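Local coordinates for protein putative phosphosugar isomerases (Salmonella typhimurium LT2, PDB 3FKJ) that is probably an isomerase acting on phosphorylated sugars, with a SIS domain of the kind that binds carbohydrate derivatives, at residues A[42-47]-A[89-94]; A[74-79]-A[103-108]. One frame throughout, in Å; residues are numbered along the deposited sequence.

Contact 1: residues A[42-47]-A[89-94]; sequences RVWFVG and KNSVVI
R42 and S91 open a parallel pairing whose ladder begins slackly, with a weak bond from R42 N to N90 O, and tightens at once as R42 O accepts V92 N at 2.9 Å. The guanidinium turns away from this pairing, and its NH1 bonds to L69 O of the second subunit. V43 sits on the opposite face of the sheet from R42; its CG1 meets I94 CD1 at 3.8 Å. W44 has both backbone polar atoms engaged: its N gives to V92 O and its O takes I94 N at 2.7 Å in an almost straight bond (174° at the hydrogen). With chi1 at -79°, the indole lies beside its own backbone N, bringing its six-membered ring back toward S91; S91 OG lies at the ring edge, near its plane, 3.2 Å from W44 CZ3, and is hydrogen-bonded to G88 N. F45 runs alongside I94, CE1 against CD1. V46 closes the ladder through its N to I94 O, while V46 CG2 touches V93 CG1 at 3.6 Å. The pair forms the middle of the parallel sheet, 42-47 flanked by strand 70-75 and 91-97 by strand 118-123, with helix 76-81 over V93.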
loop_
_atom_site.group_PDB
_atom_site.type_symbol
_atom_site.label_atom_id
_atom_site.label_comp_id
_atom_site.label_asym_id
_atom_site.label_seq_id
_atom_site.Cartn_x
_atom_site.Cartn_y
_atom_site.Cartn_z
ATOM N N ARG A 42 -16.409 -1.977 11.142
ATOM C CA ARG A 42 -15.409 -1.636 10.135
ATOM C C ARG A 42 -14.859 -0.265 10.454
ATOM O O ARG A 42 -15.598 0.618 10.899
ATOM C CB ARG A 42 -16.013 -1.616 8.741
ATOM C CG ARG A 42 -16.791 -2.850 8.379
ATOM C CD ARG A 42 -17.150 -2.827 6.914
ATOM N NE ARG A 42 -15.976 -3.065 6.059
ATOM C CZ ARG A 42 -15.675 -4.223 5.448
ATOM N NH1 ARG A 42 -16.460 -5.289 5.572
ATOM N NH2 ARG A 42 -14.579 -4.301 4.694
ATOM N N VAL A 43 -13.553 -0.108 10.250
ATOM C CA VAL A 43 -12.871 1.180 10.288
ATOM C C VAL A 43 -12.244 1.435 8.912
ATOM O O VAL A 43 -11.728 0.491 8.270
ATOM C CB VAL A 43 -11.749 1.178 11.380
ATOM C CG1 VAL A 43 -11.100 2.538 11.499
ATOM C CG2 VAL A 43 -12.339 0.769 12.702
ATOM N N TRP A 44 -12.330 2.690 8.455
ATOM C CA TRP A 44 -11.473 3.196 7.398
ATOM C C TRP A 44 -10.636 4.333 7.901
ATOM O O TRP A 44 -11.134 5.270 8.546
ATOM C CB TRP A 44 -12.261 3.692 6.186
ATOM C CG TRP A 44 -12.742 2.622 5.286
ATOM C CD1 TRP A 44 -12.090 2.116 4.189
ATOM C CD2 TRP A 44 -13.945 1.904 5.404
ATOM N NE1 TRP A 44 -12.825 1.129 3.623
ATOM C CE2 TRP A 44 -13.993 0.996 4.320
ATOM C CE3 TRP A 44 -15.000 1.922 6.328
ATOM C CZ2 TRP A 44 -15.068 0.109 4.119
ATOM C CZ3 TRP A 44 -16.089 1.069 6.108
ATOM C CH2 TRP A 44 -16.095 0.157 5.024
ATOM N N PHE A 45 -9.356 4.231 7.606
ATOM C CA PHE A 45 -8.426 5.347 7.637
ATOM C C PHE A 45 -8.354 6.011 6.264
ATOM O O PHE A 45 -7.994 5.374 5.275
ATOM C CB PHE A 45 -7.066 4.850 8.035
ATOM C CG PHE A 45 -7.038 4.277 9.400
ATOM C CD1 PHE A 45 -7.116 5.115 10.508
ATOM C CD2 PHE A 45 -6.958 2.900 9.585
ATOM C CE1 PHE A 45 -7.081 4.584 11.790
ATOM C CE2 PHE A 45 -6.939 2.350 10.859
ATOM C CZ PHE A 45 -6.996 3.208 11.971
ATOM N N VAL A 46 -8.707 7.295 6.218
ATOM C CA VAL A 46 -8.822 7.991 4.971
ATOM C C VAL A 46 -8.093 9.345 5.010
ATOM O O VAL A 46 -8.267 10.161 5.899
ATOM C CB VAL A 46 -10.308 8.111 4.522
ATOM C CG1 VAL A 46 -10.414 8.638 3.058
ATOM C CG2 VAL A 46 -11.034 6.739 4.638
ATOM N N GLY A 47 -7.257 9.559 4.015
ATOM C CA GLY A 47 -6.548 10.802 3.886
ATOM C C GLY A 47 -5.644 10.787 2.682
ATOM O O GLY A 47 -5.665 9.832 1.906
ATOM N N LYS A 89 -23.725 2.189 8.420
ATOM C CA LYS A 89 -24.158 2.564 9.767
ATOM C C LYS A 89 -23.197 2.204 10.859
ATOM O O LYS A 89 -23.029 2.978 11.793
ATOM C CB LYS A 89 -25.459 1.855 10.107
ATOM C CG LYS A 89 -26.732 2.633 9.844
ATOM C CD LYS A 89 -27.965 1.700 9.965
ATOM C CE LYS A 89 -27.818 0.634 11.083
ATOM N NZ LYS A 89 -29.122 0.005 11.478
ATOM N N ASN A 90 -22.601 1.014 10.740
ATOM C CA ASN A 90 -21.667 0.458 11.736
ATOM C C ASN A 90 -20.185 0.541 11.333
ATOM O O ASN A 90 -19.343 -0.242 11.789
ATOM C CB ASN A 90 -22.081 -0.978 12.044
ATOM C CG ASN A 90 -23.472 -1.051 12.670
ATOM O OD1 ASN A 90 -23.783 -0.342 13.638
ATOM N ND2 ASN A 90 -24.319 -1.889 12.098
ATOM N N SER A 91 -19.885 1.511 10.474
ATOM C CA SER A 91 -18.523 1.870 10.096
ATOM C C SER A 91 -18.096 3.136 10.824
ATOM O O SER A 91 -18.918 3.967 11.173
ATOM C CB SER A 91 -18.412 2.144 8.585
ATOM O OG SER A 91 -18.864 1.059 7.792
ATOM N N VAL A 92 -16.795 3.249 11.044
ATOM C CA VAL A 92 -16.141 4.459 11.520
ATOM C C VAL A 92 -15.095 4.851 10.479
ATOM O O VAL A 92 -14.311 4.015 9.990
ATOM C CB VAL A 92 -15.492 4.260 12.908
ATOM C CG1 VAL A 92 -14.670 5.485 13.294
ATOM C CG2 VAL A 92 -16.595 3.921 13.971
ATOM N N VAL A 93 -15.138 6.105 10.074
ATOM C CA VAL A 93 -14.193 6.627 9.084
ATOM C C VAL A 93 -13.375 7.706 9.780
ATOM O O VAL A 93 -13.917 8.661 10.343
ATOM C CB VAL A 93 -14.885 7.147 7.794
ATOM C CG1 VAL A 93 -13.824 7.682 6.786
ATOM C CG2 VAL A 93 -15.760 6.040 7.170
ATOM N N ILE A 94 -12.063 7.505 9.787
ATOM C CA ILE A 94 -11.162 8.384 10.492
ATOM C C ILE A 94 -10.331 9.097 9.451
ATOM O O ILE A 94 -9.603 8.465 8.680
ATOM C CB ILE A 94 -10.268 7.628 11.501
ATOM C CG1 ILE A 94 -11.132 6.743 12.391
ATOM C CG2 ILE A 94 -9.369 8.626 12.302
ATOM C CD1 ILE A 94 -10.342 5.818 13.329
#

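Contact 2: residues A[74-79]-A[103-108]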
loop_
_atom_site.group_PDB
_atom_site.type_symbol
_atom_site.label_atom_id
_atom_site.label_comp_id
_atom_site.label_asym_id
_atom_site.label_seq_id
_atom_site.Cartn_x
_atom_site.Cartn_y
_atom_site.Cartn_z
ATOM N N ILE A 74 -7.175 4.124 2.816
ATOM C CA ILE A 74 -7.466 4.538 1.444
ATOM C C ILE A 74 -7.271 6.049 1.223
ATOM O O ILE A 74 -7.588 6.869 2.068
ATOM C CB ILE A 74 -8.898 4.072 1.027
ATOM C CG1 ILE A 74 -9.213 4.411 -0.438
ATOM C CG2 ILE A 74 -9.920 4.709 1.911
ATOM C CD1 ILE A 74 -8.429 3.576 -1.446
ATOM N N THR A 75 -6.718 6.379 0.061
ATOM C CA THR A 75 -6.544 7.763 -0.347
ATOM C C THR A 75 -7.927 8.370 -0.628
ATOM O O THR A 75 -8.793 7.740 -1.258
ATOM C CB THR A 75 -5.515 7.899 -1.496
ATOM O OG1 THR A 75 -5.111 9.270 -1.627
ATOM C CG2 THR A 75 -6.052 7.321 -2.864
ATOM N N SER A 76 -8.115 9.602 -0.159
ATOM C CA SER A 76 -9.419 10.219 -0.023
ATOM C C SER A 76 -10.231 10.231 -1.299
ATOM O O SER A 76 -11.408 9.875 -1.281
ATOM C CB SER A 76 -9.296 11.648 0.504
ATOM O OG SER A 76 -8.651 11.715 1.772
ATOM N N ASN A 77 -9.623 10.653 -2.394
ATOM C CA ASN A 77 -10.338 10.821 -3.613
ATOM C C ASN A 77 -10.737 9.511 -4.256
ATOM O O ASN A 77 -11.739 9.469 -4.983
ATOM C CB ASN A 77 -9.612 11.755 -4.595
ATOM C CG ASN A 77 -10.597 12.603 -5.383
ATOM O OD1 ASN A 77 -11.733 12.771 -4.937
ATOM N ND2 ASN A 77 -10.180 13.151 -6.518
ATOM N N GLU A 78 -9.992 8.442 -3.985
ATOM C CA GLU A 78 -10.445 7.141 -4.403
ATOM C C GLU A 78 -11.669 6.651 -3.609
ATOM O O GLU A 78 -12.573 6.070 -4.207
ATOM C CB GLU A 78 -9.357 6.098 -4.360
ATOM C CG GLU A 78 -9.907 4.758 -4.852
ATOM C CD GLU A 78 -8.946 3.977 -5.673
ATOM O OE1 GLU A 78 -8.170 4.576 -6.439
ATOM O OE2 GLU A 78 -8.979 2.746 -5.546
ATOM N N PHE A 79 -11.662 6.899 -2.296
ATOM C CA PHE A 79 -12.769 6.618 -1.377
ATOM C C PHE A 79 -14.041 7.336 -1.800
ATOM O O PHE A 79 -15.121 6.743 -1.795
ATOM C CB PHE A 79 -12.359 7.040 0.059
ATOM C CG PHE A 79 -13.373 6.711 1.143
ATOM C CD1 PHE A 79 -13.509 5.422 1.635
ATOM C CD2 PHE A 79 -14.164 7.707 1.705
ATOM C CE1 PHE A 79 -14.416 5.141 2.678
ATOM C CE2 PHE A 79 -15.068 7.416 2.726
ATOM C CZ PHE A 79 -15.187 6.136 3.206
ATOM N N ALA A 103 -9.709 19.326 -0.285
ATOM C CA ALA A 103 -11.063 19.141 -0.807
ATOM C C ALA A 103 -11.488 17.681 -0.855
ATOM O O ALA A 103 -12.618 17.352 -0.486
ATOM C CB ALA A 103 -11.207 19.799 -2.223
ATOM N N GLU A 104 -10.591 16.790 -1.274
ATOM C CA GLU A 104 -10.981 15.378 -1.404
ATOM C C GLU A 104 -11.158 14.667 -0.047
ATOM O O GLU A 104 -11.953 13.742 0.046
ATOM C CB GLU A 104 -10.035 14.581 -2.333
ATOM C CG GLU A 104 -8.571 14.653 -1.992
ATOM C CD GLU A 104 -7.827 15.679 -2.808
ATOM O OE1 GLU A 104 -8.116 16.863 -2.603
ATOM O OE2 GLU A 104 -6.936 15.310 -3.621
ATOM N N THR A 105 -10.432 15.111 0.982
ATOM C CA THR A 105 -10.587 14.561 2.330
ATOM C C THR A 105 -11.878 15.089 2.945
ATOM O O THR A 105 -12.527 14.371 3.688
ATOM C CB THR A 105 -9.355 14.867 3.230
ATOM O OG1 THR A 105 -8.177 14.357 2.579
ATOM C CG2 THR A 105 -9.492 14.222 4.658
ATOM N N VAL A 106 -12.254 16.333 2.613
ATOM C CA VAL A 106 -13.542 16.909 3.086
ATOM C C VAL A 106 -14.710 16.145 2.436
ATOM O O VAL A 106 -15.662 15.795 3.120
ATOM C CB VAL A 106 -13.634 18.459 2.835
ATOM C CG1 VAL A 106 -15.035 19.002 3.063
ATOM C CG2 VAL A 106 -12.659 19.205 3.733
ATOM N N ALA A 107 -14.604 15.871 1.135
ATOM C CA ALA A 107 -15.607 15.097 0.371
ATOM C C ALA A 107 -15.709 13.654 0.830
ATOM O O ALA A 107 -16.807 13.088 0.857
ATOM C CB ALA A 107 -15.311 15.146 -1.149
ATOM N N ALA A 108 -14.573 13.066 1.203
ATOM C CA ALA A 108 -14.551 11.736 1.853
ATOM C C ALA A 108 -15.383 11.687 3.166
ATOM O O ALA A 108 -16.173 10.750 3.382
ATOM C CB ALA A 108 -13.128 11.321 2.114
#
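The F79 ring meets A108 at its edge: A108 O lies near the ring plane, 3.6 Å from F79 CE2, and A108 CB is 3.8 Å from F79 CD2. Over one face of the ring stands V46 CG2, and the W44 ring meets the same phenyl at about 55° between planes, so this aromatic side chain fills the angle between its helix and the sheet. Chi1 of -176°, with F79 CG opposite the backbone N, sends the ring toward the sheet, and its CD2-CE2 edge is left beside A108. The other flat groups are the N77 amide and the E104 carboxylate, whose planes are 52° apart. Their chains cross at about a right angle, and the contact is made by the stems: N77 CB and N77 OD1 each lie 3.6 Å from E104 CB. The carboxylate itself is taken up by the second subunit, where E104 OE2 bonds to H252 and forms a salt bridge with R279.

Beside these two patches S76 OG and T105 OG1 share a hydrogen bond of 2.8 Å, in which either could be the donor, and S76 CB rests 3.4 Å from E104 O. The small side chains of S76 and A108 let the two helices come close, with the CA atoms of S76 and T105 5.1 Å apart.

Both helices thus begin at the C-terminal edge of a parallel sheet and pack against one another on the same side of it, as in the alpha-beta-alpha sandwich of SIS domains. In relatives, sugar phosphates bind at this edge, consistent with the polar, subunit-spanning surroundings here.

In the fold
Contacts 1 and 2 belong to one SIS domain, their centres about 12 Å apart, and they illustrate how a parallel alpha-beta fold ties sheet to helix layer. Along the chain the segments alternate: 42-47, 74-79, 89-94, 103-108. Strand 91-97 follows helix 76-81 in the chain and is followed in turn by helix 103-115, so each contact closes across a part of the other. Strands 42-47 and 70-75 are sheet neighbours, and the contacts meet directly where F45 O and I74 N, and G47 O and S76 N, probably hydrogen-bond. Contact 1 supplies the sheet centre, contact 2 the adjoining helices. Both touch the second subunit, contact 1 through R42 and contact 2 through residues such as E104 and E78.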